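Local atomic coordinates of kinesin-like protein (Caenorhabditis elegans, PDB entry 5X3E), a protein that probably moves along microtubules as an ATP-driven kinesin-6 motor. Residues S207-D212 against L303-R308. Residues are numbered along the deposited sequence; the frame is centred on the assembly and turned at random.
Sequences SGYNDD and LVMAPR. With SO4 (sulfate ion), chain J; SO4 (sulfate ion), chain T.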
ATOM      1  N   SER A 207     -19.128  -7.801  -0.018  1.00 44.94           N
ATOM      2  CA  SER A 207     -19.529  -8.715   1.038  1.00 56.90           C
ATOM      3  C   SER A 207     -18.350  -9.600   1.429  1.00 64.79           C
ATOM      4  O   SER A 207     -17.380  -9.751   0.684  1.00 66.36           O
ATOM      5  CB  SER A 207     -20.698  -9.590   0.588  1.00 50.68           C
ATOM      6  OG  SER A 207     -20.263 -10.475  -0.424  1.00 67.63           O
ATOM      7  N   GLY A 208     -18.446 -10.186   2.617  1.00 52.84           N
ATOM      8  CA  GLY A 208     -17.412 -11.085   3.079  1.00 48.81           C
ATOM      9  C   GLY A 208     -16.958 -10.802   4.494  1.00 53.93           C
ATOM     10  O   GLY A 208     -16.182 -11.572   5.066  1.00 58.28           O
ATOM     11  N   TYR A 209     -17.426  -9.698   5.069  1.00 53.44           N
ATOM     12  CA  TYR A 209     -17.087  -9.396   6.449  1.00 42.18           C
ATOM     13  C   TYR A 209     -17.729 -10.411   7.388  1.00 47.12           C
ATOM     14  O   TYR A 209     -18.868 -10.834   7.191  1.00 56.52           O
ATOM     15  CB  TYR A 209     -17.525  -7.985   6.830  1.00 36.14           C
ATOM     16  CG  TYR A 209     -17.162  -7.654   8.260  1.00 44.64           C
ATOM     17  CD1 TYR A 209     -18.086  -7.802   9.289  1.00 44.41           C
ATOM     18  CD2 TYR A 209     -15.884  -7.217   8.584  1.00 46.49           C
ATOM     19  CE1 TYR A 209     -17.745  -7.517  10.598  1.00 56.15           C
ATOM     20  CE2 TYR A 209     -15.534  -6.931   9.886  1.00 48.54           C
ATOM     21  CZ  TYR A 209     -16.464  -7.082  10.890  1.00 52.05           C
ATOM     22  OH  TYR A 209     -16.112  -6.792  12.188  1.00 38.30           O
ATOM     23  N   ASN A 210     -16.989 -10.781   8.429  1.00 55.34           N
ATOM     24  CA  ASN A 210     -17.408 -11.804   9.382  1.00 44.89           C
ATOM     25  C   ASN A 210     -18.211 -11.125  10.484  1.00 44.34           C
ATOM     26  O   ASN A 210     -17.645 -10.541  11.410  1.00 55.28           O
ATOM     27  CB  ASN A 210     -16.181 -12.523   9.930  1.00 50.78           C
ATOM     28  CG  ASN A 210     -16.530 -13.646  10.875  1.00 51.26           C
ATOM     29  OD1 ASN A 210     -17.702 -13.913  11.151  1.00 44.22           O
ATOM     30  ND2 ASN A 210     -15.503 -14.325  11.374  1.00 48.28           N
ATOM     31  N   ASP A 211     -19.542 -11.233  10.408  1.00 45.00           N
ATOM     32  CA  ASP A 211     -20.403 -10.542  11.366  1.00 50.05           C
ATOM     33  C   ASP A 211     -20.261 -11.057  12.791  1.00 50.47           C
ATOM     34  O   ASP A 211     -20.739 -10.395  13.718  1.00 51.04           O
ATOM     35  CB  ASP A 211     -21.871 -10.657  10.939  1.00 51.93           C
ATOM     36  CG  ASP A 211     -22.211  -9.783   9.747  1.00 54.65           C
ATOM     37  OD1 ASP A 211     -21.465  -8.827   9.473  1.00 52.52           O
ATOM     38  OD2 ASP A 211     -23.228 -10.057   9.074  1.00 78.86           O
ATOM     39  N   ASP A 212     -19.584 -12.186  12.999  1.00 43.87           N
ATOM     40  CA  ASP A 212     -19.255 -12.624  14.352  1.00 56.43           C
ATOM     41  C   ASP A 212     -18.054 -11.887  14.918  1.00 44.12           C
ATOM     42  O   ASP A 212     -17.670 -12.137  16.063  1.00 39.82           O
ATOM     43  CB  ASP A 212     -19.012 -14.136  14.381  1.00 41.78           C
ATOM     44  CG  ASP A 212     -20.304 -14.928  14.379  1.00 49.37           C
ATOM     45  OD1 ASP A 212     -21.255 -14.511  15.077  1.00 65.87           O
ATOM     46  OD2 ASP A 212     -20.377 -15.954  13.676  1.00 56.68           O
ATOM     47  N   LEU A 303      -7.184  -3.780   9.644  1.00 38.82           N
ATOM     48  CA  LEU A 303      -8.507  -4.141  10.132  1.00 45.34           C
ATOM     49  C   LEU A 303      -8.311  -4.964  11.400  1.00 45.62           C
ATOM     50  O   LEU A 303      -8.002  -6.156  11.339  1.00 46.34           O
ATOM     51  CB  LEU A 303      -9.286  -4.907   9.067  1.00 35.27           C
ATOM     52  CG  LEU A 303     -10.712  -5.301   9.444  1.00 33.80           C
ATOM     53  CD1 LEU A 303     -11.521  -4.057   9.732  1.00 33.53           C
ATOM     54  CD2 LEU A 303     -11.353  -6.123   8.335  1.00 34.72           C
ATOM     55  N   VAL A 304      -8.471  -4.315  12.548  1.00 53.51           N
ATOM     56  CA  VAL A 304      -8.302  -4.961  13.847  1.00 47.90           C
ATOM     57  C   VAL A 304      -9.643  -5.569  14.250  1.00 47.80           C
ATOM     58  O   VAL A 304     -10.611  -4.847  14.498  1.00 48.72           O
ATOM     59  CB  VAL A 304      -7.812  -3.964  14.900  1.00 38.52           C
ATOM     60  CG1 VAL A 304      -7.729  -4.634  16.273  1.00 40.10           C
ATOM     61  CG2 VAL A 304      -6.482  -3.348  14.468  1.00 38.87           C
ATOM     62  N   MET A 305      -9.689  -6.895  14.352  1.00 37.66           N
ATOM     63  CA  MET A 305     -10.924  -7.620  14.618  1.00 50.05           C
ATOM     64  C   MET A 305     -10.826  -8.409  15.918  1.00 58.35           C
ATOM     65  O   MET A 305      -9.736  -8.794  16.347  1.00 57.26           O
ATOM     66  CB  MET A 305     -11.266  -8.569  13.457  1.00 40.92           C
ATOM     67  CG  MET A 305     -11.764  -7.855  12.209  1.00 50.42           C
ATOM     68  SD  MET A 305     -11.594  -8.806  10.686  1.00 51.71           S
ATOM     69  CE  MET A 305     -12.438 -10.300  11.145  1.00 84.02           C
ATOM     70  N   ALA A 306     -11.976  -8.630  16.552  1.00 47.37           N
ATOM     71  CA  ALA A 306     -12.068  -9.474  17.738  1.00 53.15           C
ATOM     72  C   ALA A 306     -13.468 -10.064  17.801  1.00 56.85           C
ATOM     73  O   ALA A 306     -14.422  -9.441  17.320  1.00 41.34           O
ATOM     74  CB  ALA A 306     -11.764  -8.699  19.029  1.00 40.98           C
ATOM     75  N   PRO A 307     -13.621 -11.256  18.377  1.00 43.16           N
ATOM     76  CA  PRO A 307     -14.945 -11.887  18.452  1.00 40.29           C
ATOM     77  C   PRO A 307     -15.958 -11.004  19.167  1.00 54.68           C
ATOM     78  O   PRO A 307     -15.685 -10.457  20.238  1.00 63.29           O
ATOM     79  CB  PRO A 307     -14.675 -13.175  19.238  1.00 41.67           C
ATOM     80  CG  PRO A 307     -13.246 -13.477  18.978  1.00 43.75           C
ATOM     81  CD  PRO A 307     -12.551 -12.154  18.839  1.00 53.48           C
ATOM     82  N   ARG A 308     -17.138 -10.874  18.562  1.00 50.32           N
ATOM     83  CA  ARG A 308     -18.189 -10.064  19.156  1.00 46.68           C
ATOM     84  C   ARG A 308     -18.705 -10.706  20.435  1.00 43.40           C
ATOM     85  O   ARG A 308     -18.885 -11.923  20.512  1.00 48.09           O
ATOM     86  CB  ARG A 308     -19.348  -9.866  18.180  1.00 52.25           C
ATOM     87  CG  ARG A 308     -20.407  -8.955  18.759  1.00 56.17           C
ATOM     88  CD  ARG A 308     -21.548  -8.654  17.819  1.00 52.66           C
ATOM     89  NE  ARG A 308     -22.520  -7.788  18.478  1.00 53.90           N
ATOM     90  CZ  ARG A 308     -23.695  -7.450  17.961  1.00 52.69           C
ATOM     91  NH1 ARG A 308     -24.050  -7.907  16.768  1.00 54.82           N
ATOM     92  NH2 ARG A 308     -24.512  -6.656  18.641  1.00 40.94           N
TER
HETATM   93  S   SO4 J 508     -11.809 -13.805  10.274  1.00 95.46           S
HETATM   94  O1  SO4 J 508     -12.072 -12.813   9.235  1.00 76.32           O
HETATM   95  O2  SO4 J 508     -12.189 -15.127   9.789  1.00102.47           O
HETATM   96  O3  SO4 J 508     -10.389 -13.805  10.625  1.00 94.48           O
HETATM   97  O4  SO4 J 508     -12.596 -13.487  11.459  1.00107.48           O
HETATM   98  S   SO4 T 518     -19.169  -8.665  -3.975  1.00127.97           S
HETATM   99  O1  SO4 T 518     -19.872  -7.411  -4.235  1.00133.15           O
HETATM  100  O2  SO4 T 518     -20.018  -9.783  -4.380  1.00134.63           O
HETATM  101  O3  SO4 T 518     -17.918  -8.696  -4.732  1.00118.62           O
HETATM  102  O4  SO4 T 518     -18.877  -8.776  -2.550  1.00122.72           O
HETATM  103  O   HOH W   1     -23.080  -9.170  14.782  1.00 56.05           O
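At S207 the loop starts well away from the strand: its backbone N and OG both donate to O4 of one sulfate ion (chain T), the amide almost in line with its acceptor. G208 has backbone angles at which a CB would press on the preceding carbonyl O, so glycine suits this bend. The ring of Y209, swung anti to its backbone N (chi1 -179°), reaches M305, with CE2 4.4 Å from SD in a loose, oblique apolar contact; beyond it, OH bonds to the carbonyl O of M213. N210 also has CG anti to N, and its amide faces two ways. OD1 accepts from D212 N at 3.2 Å, which defines an Asx turn, while ND2 donates to O4 of a second sulfate (chain J) at 3.0 Å; both ions are probably from the crystallisation liquor. D211 contributes its carbonyl O, joined to R308 NH1 through a water at the in-plane edge of the guanidinium. D212 O then accepts from R308 N at 2.9 Å and 177°, the donor standing 31° out of the carbonyl plane. This is the one direct hydrogen bond between the segments, and it continues the antiparallel register of V304 with S216 and A306 with V214, one step beyond the start of strand 213-225. Here that strand enters, and 296-307 leaves, the central mixed sheet of the kinesin motor domain, a P-loop NTPase fold.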